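Long-range contacts in protein CbbY (Rhodobacter sphaeroides, PDB 4UAS), which selectively dephosphorylates the Rubisco inhibitor xylulose-1,5-bisphosphate, using magnesium, as a member of the haloacid dehalogenase hydrolase superfamily: residues 50-55 and 70-75; 32-37 and 63-68. All coordinates share one frame; numbering follows the deposited sequence.

Interaction 1. Residues 50-55 and 70-75; sequences GGKERI and PIADIH
H75 lays its imidazole against the first turn of helix 51-61, where K52 and G51 receive it. Its CB points toward that helix, and chi1 (-176°) sets CG anti to the backbone N, beside the carbonyl carbon. Over one ring face lies the backbone N of K52, 3.7 Å above the plane and offset toward the rim. K52 CG comes within 3.3 Å of H75 ND1, the two side chains crossing at about a right angle. G51 contributes bare backbone: having no side chain, it lets H75 CD2 come to 3.8 Å from its CA.

Deeper in, I55 CD1 meets I74 CG2 at 4.0 Å, while I55 and I71 slide past each other in opposite directions. The methyl I71 CG2 also rests 3.7 Å from K52 O. The axes of helix parts 51-55 and 71-75 run 121° apart and approach to 9.4 Å.

The outer side is looser: K52 CD passes A72 CB at 4.3 Å, and the chain bends at its end to give NZ to a salt bridge with D145. G51, K52 and H75, all substrate-binding residues, meet here through van der Waals contacts. Shape rather than polar bonding thus sets H75 against the helix start: the methylenes CG and CD of K52 meet the imidazole, while its ammonium is held by D145.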
ATOM      1  N   GLY A  50      -2.990  -1.858   8.121  1.00 10.41           N
ATOM      2  CA  GLY A  50      -3.557  -3.185   8.167  1.00 10.37           C
ATOM      3  C   GLY A  50      -5.037  -3.126   8.493  1.00 10.03           C
ATOM      4  O   GLY A  50      -5.425  -2.470   9.458  1.00 10.39           O
ATOM      5  N   GLY A  51      -5.845  -3.803   7.701  1.00 10.75           N
ATOM      6  CA  GLY A  51      -7.279  -3.695   7.917  1.00 10.60           C
ATOM      7  C   GLY A  51      -7.743  -4.266   9.253  1.00 10.86           C
ATOM      8  O   GLY A  51      -8.649  -3.742   9.892  1.00 10.78           O
ATOM      9  N   LYS A  52      -7.169  -5.382   9.666  1.00 11.33           N
ATOM     10  CA  LYS A  52      -7.598  -6.008  10.917  1.00 10.99           C
ATOM     11  C   LYS A  52      -7.229  -5.089  12.082  1.00  9.86           C
ATOM     12  O   LYS A  52      -8.038  -4.900  13.034  1.00 11.64           O
ATOM     13  CB  LYS A  52      -6.972  -7.400  11.124  1.00 12.08           C
ATOM     14  CG  LYS A  52      -7.482  -8.461  10.190  1.00 16.11           C
ATOM     15  CD  LYS A  52      -6.958  -9.864  10.484  1.00 20.36           C
ATOM     16  CE  LYS A  52      -5.489 -10.028  10.447  1.00 21.65           C
ATOM     17  NZ  LYS A  52      -4.782  -9.651   9.205  1.00 18.95           N
ATOM     18  N   GLU A  53      -6.009  -4.532  12.032  1.00 10.32           N
ATOM     19  CA  GLU A  53      -5.529  -3.633  13.054  1.00 10.53           C
ATOM     20  C   GLU A  53      -6.395  -2.382  13.141  1.00  9.58           C
ATOM     21  O   GLU A  53      -6.644  -1.831  14.211  1.00 10.73           O
ATOM     22  CB  GLU A  53      -4.053  -3.278  12.806  1.00 10.31           C
ATOM     23  CG  GLU A  53      -3.058  -4.459  12.916  1.00 12.11           C
ATOM     24  CD  GLU A  53      -2.979  -5.366  11.680  1.00 10.62           C
ATOM     25  OE1 GLU A  53      -3.704  -5.228  10.706  1.00 11.00           O
ATOM     26  OE2 GLU A  53      -2.071  -6.277  11.749  1.00 13.48           O
ATOM     27  N   ARG A  54      -6.824  -1.879  11.994  1.00  9.73           N
ATOM     28  CA  ARG A  54      -7.644  -0.676  11.927  1.00  9.74           C
ATOM     29  C   ARG A  54      -9.036  -0.976  12.535  1.00 10.00           C
ATOM     30  O   ARG A  54      -9.550  -0.167  13.291  1.00 10.25           O
ATOM     31  CB  ARG A  54      -7.814  -0.242  10.449  1.00  8.45           C
ATOM     32  CG  ARG A  54      -8.465   1.076  10.296  1.00  9.99           C
ATOM     33  CD  ARG A  54      -8.455   1.591   8.860  1.00  9.99           C
ATOM     34  NE  ARG A  54      -7.100   1.762   8.446  1.00  9.65           N
ATOM     35  CZ  ARG A  54      -6.568   1.328   7.356  1.00 10.26           C
ATOM     36  NH1 ARG A  54      -7.330   0.952   6.328  1.00 10.54           N
ATOM     37  NH2 ARG A  54      -5.243   1.271   7.229  1.00 11.36           N
ATOM     38  N   ILE A  55      -9.626  -2.129  12.219  1.00 10.64           N
ATOM     39  CA  ILE A  55     -10.899  -2.492  12.867  1.00 10.36           C
ATOM     40  C   ILE A  55     -10.723  -2.559  14.360  1.00 10.51           C
ATOM     41  O   ILE A  55     -11.550  -2.063  15.125  1.00 11.44           O
ATOM     42  CB  ILE A  55     -11.474  -3.809  12.253  1.00 11.21           C
ATOM     43  CG1 ILE A  55     -11.834  -3.648  10.786  1.00 10.95           C
ATOM     44  CG2 ILE A  55     -12.663  -4.294  13.085  1.00 13.19           C
ATOM     45  CD1 ILE A  55     -11.957  -4.978  10.065  1.00 12.36           C
ATOM     46  N   PRO A  70     -15.793 -12.377  14.939  1.00 13.56           N
ATOM     47  CA  PRO A  70     -14.392 -12.063  15.183  1.00 14.04           C
ATOM     48  C   PRO A  70     -13.875 -11.090  14.123  1.00 12.50           C
ATOM     49  O   PRO A  70     -14.319 -11.113  12.988  1.00 12.43           O
ATOM     50  CB  PRO A  70     -13.692 -13.419  15.038  1.00 14.53           C
ATOM     51  CG  PRO A  70     -14.772 -14.436  15.401  1.00 15.84           C
ATOM     52  CD  PRO A  70     -16.025 -13.829  14.803  1.00 14.06           C
ATOM     53  N   ILE A  71     -12.896 -10.259  14.515  1.00 12.65           N
ATOM     54  CA  ILE A  71     -12.304  -9.291  13.593  1.00 13.71           C
ATOM     55  C   ILE A  71     -11.804  -9.957  12.351  1.00 12.68           C
ATOM     56  O   ILE A  71     -11.934  -9.447  11.251  1.00 13.09           O
ATOM     57  CB  ILE A  71     -11.206  -8.501  14.269  1.00 16.02           C
ATOM     58  CG1 ILE A  71     -11.802  -7.586  15.380  1.00 20.04           C
ATOM     59  CG2 ILE A  71     -10.381  -7.707  13.261  1.00 19.95           C
ATOM     60  CD1 ILE A  71     -10.739  -6.917  16.244  1.00 26.56           C
ATOM     61  N   ALA A  72     -11.159 -11.086  12.478  1.00 14.28           N
ATOM     62  CA  ALA A  72     -10.622 -11.714  11.296  1.00 15.72           C
ATOM     63  C   ALA A  72     -11.707 -12.057  10.237  1.00 14.07           C
ATOM     64  O   ALA A  72     -11.471 -11.945   9.028  1.00 14.71           O
ATOM     65  CB  ALA A  72      -9.793 -12.937  11.640  1.00 17.99           C
ATOM     66  N   ASP A  73     -12.922 -12.436  10.711  1.00 14.87           N
ATOM     67  CA  ASP A  73     -14.017 -12.749   9.839  1.00 13.95           C
ATOM     68  C   ASP A  73     -14.620 -11.474   9.204  1.00 12.24           C
ATOM     69  O   ASP A  73     -15.027 -11.498   8.043  1.00 13.71           O
ATOM     70  CB  ASP A  73     -15.086 -13.555  10.584  1.00 15.67           C
ATOM     71  CG  ASP A  73     -14.548 -14.908  11.023  1.00 21.80           C
ATOM     72  OD1 ASP A  73     -14.032 -15.667  10.194  1.00 29.92           O
ATOM     73  OD2 ASP A  73     -14.391 -15.079  12.199  1.00 23.05           O
ATOM     74  N   ILE A  74     -14.681 -10.423   9.983  1.00 11.66           N
ATOM     75  CA  ILE A  74     -15.102  -9.106   9.432  1.00 11.54           C
ATOM     76  C   ILE A  74     -14.154  -8.682   8.301  1.00 11.08           C
ATOM     77  O   ILE A  74     -14.558  -8.262   7.208  1.00 11.81           O
ATOM     78  CB  ILE A  74     -15.187  -8.023  10.488  1.00 10.90           C
ATOM     79  CG1 ILE A  74     -16.166  -8.423  11.631  1.00 12.37           C
ATOM     80  CG2 ILE A  74     -15.577  -6.674   9.874  1.00 11.62           C
ATOM     81  CD1 ILE A  74     -16.150  -7.517  12.821  1.00 13.76           C
ATOM     82  N   HIS A  75     -12.859  -8.797   8.596  1.00 11.40           N
ATOM     83  CA  HIS A  75     -11.820  -8.445   7.628  1.00 11.25           C
ATOM     84  C   HIS A  75     -11.865  -9.309   6.393  1.00 11.31           C
ATOM     85  O   HIS A  75     -11.700  -8.786   5.264  1.00 12.42           O
ATOM     86  CB  HIS A  75     -10.463  -8.468   8.285  1.00 11.87           C
ATOM     87  CG  HIS A  75      -9.333  -8.037   7.417  1.00 15.13           C
ATOM     88  ND1 HIS A  75      -8.307  -8.903   7.072  1.00 27.03           N
ATOM     89  CD2 HIS A  75      -9.069  -6.872   6.800  1.00 16.87           C
ATOM     90  CE1 HIS A  75      -7.483  -8.295   6.242  1.00 26.99           C
ATOM     91  NE2 HIS A  75      -7.910  -7.054   6.060  1.00 19.86           N
TER

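Interaction 2. Residues 32-37 and 63-68; sequences GVDWFW and KGDPAP
D34 and D65 exchange hydrogen bonds between side chain and backbone, tying together two loops that run 137° apart. D65 N donates to D34 OD1 at 2.9 Å in a nearly straight bond, reaching it on the syn side. In return D34 N reaches D65 OD2, also at 2.9 Å but bent and from above the carboxylate plane. The carboxylate planes are stacked, 25° apart, with D34 OD1 3.3 Å from D65 OD2, two acceptors. A water donates to both D34 OD2 and D65 OD1, which should ease the repulsion between the like charges.

The D65 side chain can be followed outward. Its CB lies 3.5 Å from D34 OD1 and faces W35 NE1 more distantly. CG, anti to the carbonyl carbon (chi1 -66°), lies closer still to D34 OD1. Of its two oxygens, OD1 takes the water, and OD2 accepts D34 N while touching V33 CA.

Beside this pair, W35 NE1 donates to D65 O at 2.8 Å, with the oxygen in the indole plane; Q62 NE2 gives the same oxygen a second bond. The indole edge continues along the loop to A67, where W35 CH2 meets A67 CB at 4.0 Å. V33 CG2 lies over one indole face, offset toward the rim, and V33 CG1 packs on P68 CD. F28 and F58 meet W35 edge-to-face from helices 17-31 and 51-61. G32 ends helix 17-31 in a Schellman motif. Side-chain-to-backbone hydrogen bonds thus join two helix-connecting loops at the outer end of the helical cap, as in capped HAD phosphatases.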
ATOM      1  N   GLY A  32     -25.057  -5.980   9.453  1.00 14.35           N
ATOM      2  CA  GLY A  32     -26.108  -5.488  10.318  1.00 16.16           C
ATOM      3  C   GLY A  32     -25.698  -4.619  11.448  1.00 16.80           C
ATOM      4  O   GLY A  32     -26.491  -4.419  12.378  1.00 17.86           O
ATOM      5  N   VAL A  33     -24.484  -4.105  11.413  1.00 14.57           N
ATOM      6  CA  VAL A  33     -23.992  -3.206  12.450  1.00 13.74           C
ATOM      7  C   VAL A  33     -24.199  -1.774  12.015  1.00 12.96           C
ATOM      8  O   VAL A  33     -24.333  -1.488  10.808  1.00 15.75           O
ATOM      9  CB  VAL A  33     -22.531  -3.454  12.884  1.00 14.47           C
ATOM     10  CG1 VAL A  33     -22.394  -4.772  13.596  1.00 18.40           C
ATOM     11  CG2 VAL A  33     -21.568  -3.325  11.710  1.00 16.15           C
ATOM     12  N   ASP A  34     -24.215  -0.845  12.961  1.00 12.20           N
ATOM     13  CA  ASP A  34     -24.416   0.560  12.726  1.00 11.70           C
ATOM     14  C   ASP A  34     -23.153   1.334  12.383  1.00 12.80           C
ATOM     15  O   ASP A  34     -23.215   2.549  12.081  1.00 14.32           O
ATOM     16  CB  ASP A  34     -25.173   1.216  13.891  1.00 13.45           C
ATOM     17  CG  ASP A  34     -24.422   1.290  15.167  1.00 14.31           C
ATOM     18  OD1 ASP A  34     -23.476   0.532  15.362  1.00 14.26           O
ATOM     19  OD2 ASP A  34     -24.777   2.139  16.026  1.00 22.02           O
ATOM     20  N   TRP A  35     -22.030   0.676  12.303  1.00 10.99           N
ATOM     21  CA  TRP A  35     -20.749   1.349  12.075  1.00 10.66           C
ATOM     22  C   TRP A  35     -20.707   1.943  10.681  1.00  9.40           C
ATOM     23  O   TRP A  35     -21.163   1.354   9.705  1.00 11.25           O
ATOM     24  CB  TRP A  35     -19.567   0.348  12.197  1.00 10.69           C
ATOM     25  CG  TRP A  35     -19.615  -0.555  13.369  1.00  9.80           C
ATOM     26  CD1 TRP A  35     -20.219  -0.363  14.586  1.00  9.79           C
ATOM     27  CD2 TRP A  35     -18.933  -1.784  13.460  1.00 10.58           C
ATOM     28  NE1 TRP A  35     -20.013  -1.453  15.381  1.00 11.25           N
ATOM     29  CE2 TRP A  35     -19.204  -2.338  14.718  1.00 10.55           C
ATOM     30  CE3 TRP A  35     -18.113  -2.495  12.563  1.00 12.59           C
ATOM     31  CZ2 TRP A  35     -18.685  -3.570  15.118  1.00 12.01           C
ATOM     32  CZ3 TRP A  35     -17.624  -3.764  12.946  1.00 12.99           C
ATOM     33  CH2 TRP A  35     -17.876  -4.270  14.230  1.00 13.52           C
ATOM     34  N   PHE A  36     -20.108   3.146  10.580  1.00  9.38           N
ATOM     35  CA  PHE A  36     -19.976   3.806   9.283  1.00  9.73           C
ATOM     36  C   PHE A  36     -18.796   4.777   9.403  1.00 10.06           C
ATOM     37  O   PHE A  36     -18.763   5.585  10.334  1.00 11.05           O
ATOM     38  CB  PHE A  36     -21.262   4.575   8.902  1.00 10.45           C
ATOM     39  CG  PHE A  36     -21.126   5.254   7.617  1.00 13.64           C
ATOM     40  CD1 PHE A  36     -21.310   4.508   6.406  1.00  9.77           C
ATOM     41  CD2 PHE A  36     -20.740   6.518   7.489  1.00 14.28           C
ATOM     42  CE1 PHE A  36     -21.171   5.073   5.162  1.00 12.27           C
ATOM     43  CE2 PHE A  36     -20.565   7.103   6.264  1.00 18.78           C
ATOM     44  CZ  PHE A  36     -20.772   6.406   5.075  1.00 15.74           C
ATOM     45  N   TRP A  37     -17.834   4.632   8.512  1.00  8.88           N
ATOM     46  CA  TRP A  37     -16.661   5.462   8.497  1.00  8.35           C
ATOM     47  C   TRP A  37     -16.707   6.526   7.398  1.00  8.41           C
ATOM     48  O   TRP A  37     -16.643   6.226   6.210  1.00  9.58           O
ATOM     49  CB  TRP A  37     -15.416   4.588   8.284  1.00  9.79           C
ATOM     50  CG  TRP A  37     -15.148   3.615   9.408  1.00  8.39           C
ATOM     51  CD1 TRP A  37     -15.687   3.586  10.602  1.00 10.47           C
ATOM     52  CD2 TRP A  37     -14.176   2.543   9.359  1.00  8.32           C
ATOM     53  NE1 TRP A  37     -15.189   2.553  11.360  1.00 10.58           N
ATOM     54  CE2 TRP A  37     -14.233   1.904  10.616  1.00  8.94           C
ATOM     55  CE3 TRP A  37     -13.269   2.057   8.410  1.00  9.14           C
ATOM     56  CZ2 TRP A  37     -13.406   0.828  10.935  1.00  9.87           C
ATOM     57  CZ3 TRP A  37     -12.483   0.983   8.748  1.00  9.58           C
ATOM     58  CH2 TRP A  37     -12.533   0.376   9.983  1.00  9.31           C
ATOM     59  N   LYS A  63     -18.768   3.534  20.306  1.00 15.82           N
ATOM     60  CA  LYS A  63     -19.920   3.366  21.197  1.00 15.62           C
ATOM     61  C   LYS A  63     -21.155   2.819  20.512  1.00 15.00           C
ATOM     62  O   LYS A  63     -22.249   2.828  21.081  1.00 18.47           O
ATOM     63  CB  LYS A  63     -20.189   4.715  21.873  1.00 19.03           C
ATOM     64  CG  LYS A  63     -19.040   5.247  22.714  1.00 24.92           C
ATOM     65  CD  LYS A  63     -18.672   4.268  23.843  1.00 32.29           C
ATOM     66  CE  LYS A  63     -17.211   4.278  24.263  1.00 47.60           C
ATOM     67  NZ  LYS A  63     -16.678   5.657  24.372  1.00 52.09           N
ATOM     68  N   GLY A  64     -21.016   2.314  19.310  1.00 13.54           N
ATOM     69  CA  GLY A  64     -22.094   1.688  18.595  1.00 12.39           C
ATOM     70  C   GLY A  64     -22.152   0.180  18.872  1.00 12.73           C
ATOM     71  O   GLY A  64     -21.772  -0.241  19.964  1.00 13.45           O
ATOM     72  N   ASP A  65     -22.645  -0.589  17.915  1.00 12.37           N
ATOM     73  CA  ASP A  65     -22.912  -1.973  18.146  1.00 11.90           C
ATOM     74  C   ASP A  65     -21.639  -2.732  18.499  1.00 12.29           C
ATOM     75  O   ASP A  65     -20.575  -2.432  17.957  1.00 12.44           O
ATOM     76  CB  ASP A  65     -23.519  -2.628  16.892  1.00 12.95           C
ATOM     77  CG  ASP A  65     -24.868  -2.128  16.522  1.00 12.97           C
ATOM     78  OD1 ASP A  65     -25.642  -1.716  17.437  1.00 15.57           O
ATOM     79  OD2 ASP A  65     -25.231  -2.297  15.311  1.00 14.30           O
ATOM     80  N   PRO A  66     -21.751  -3.749  19.360  1.00 13.98           N
ATOM     81  CA  PRO A  66     -20.568  -4.631  19.576  1.00 14.80           C
ATOM     82  C   PRO A  66     -20.294  -5.444  18.328  1.00 14.47           C
ATOM     83  O   PRO A  66     -21.171  -5.694  17.525  1.00 15.54           O
ATOM     84  CB  PRO A  66     -21.009  -5.502  20.736  1.00 17.59           C
ATOM     85  CG  PRO A  66     -22.439  -5.530  20.660  1.00 19.59           C
ATOM     86  CD  PRO A  66     -22.912  -4.211  20.117  1.00 16.27           C
ATOM     87  N   ALA A  67     -19.051  -5.869  18.147  1.00 14.91           N
ATOM     88  CA  ALA A  67     -18.742  -6.714  16.994  1.00 14.03           C
ATOM     89  C   ALA A  67     -19.537  -8.021  17.040  1.00 15.35           C
ATOM     90  O   ALA A  67     -19.511  -8.710  18.055  1.00 18.32           O
ATOM     91  CB  ALA A  67     -17.268  -7.047  16.991  1.00 15.87           C
ATOM     92  N   PRO A  68     -20.203  -8.381  15.942  1.00 16.19           N
ATOM     93  CA  PRO A  68     -20.990  -9.626  15.952  1.00 18.77           C
ATOM     94  C   PRO A  68     -20.236 -10.852  15.413  1.00 19.56           C
ATOM     95  O   PRO A  68     -20.715 -11.946  15.545  1.00 24.91           O
ATOM     96  CB  PRO A  68     -22.131  -9.288  14.990  1.00 23.77           C
ATOM     97  CG  PRO A  68     -21.469  -8.493  13.928  1.00 19.92           C
ATOM     98  CD  PRO A  68     -20.479  -7.606  14.709  1.00 20.79           C
TER
HETATM   99  O   HOH W   1     -25.590   0.893  18.481  1.00 26.49           O

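In the fold
The segments alternate along the chain: 32-37, 50-55, 63-68, then 70-75. All four lie in one helical region, inserted between strand 4-7 and strand 110-114 of the parallel sheet, as the cap is in related HAD phosphatases. The centres of the two contacts lie 13 Å apart on the same side of the chain's centre. Interaction 1 joins the starts of helices 51-61 and 71-87, at the substrate-binding side; interaction 2 joins the loops that follow helices 17-31 and 51-61, farther from the centre. They touch directly: I74 CD1 packs on W35 CH2 at 3.9 Å, and R54 and I55 pack on W37. This packing connects these helix starts to the 32-37 loop.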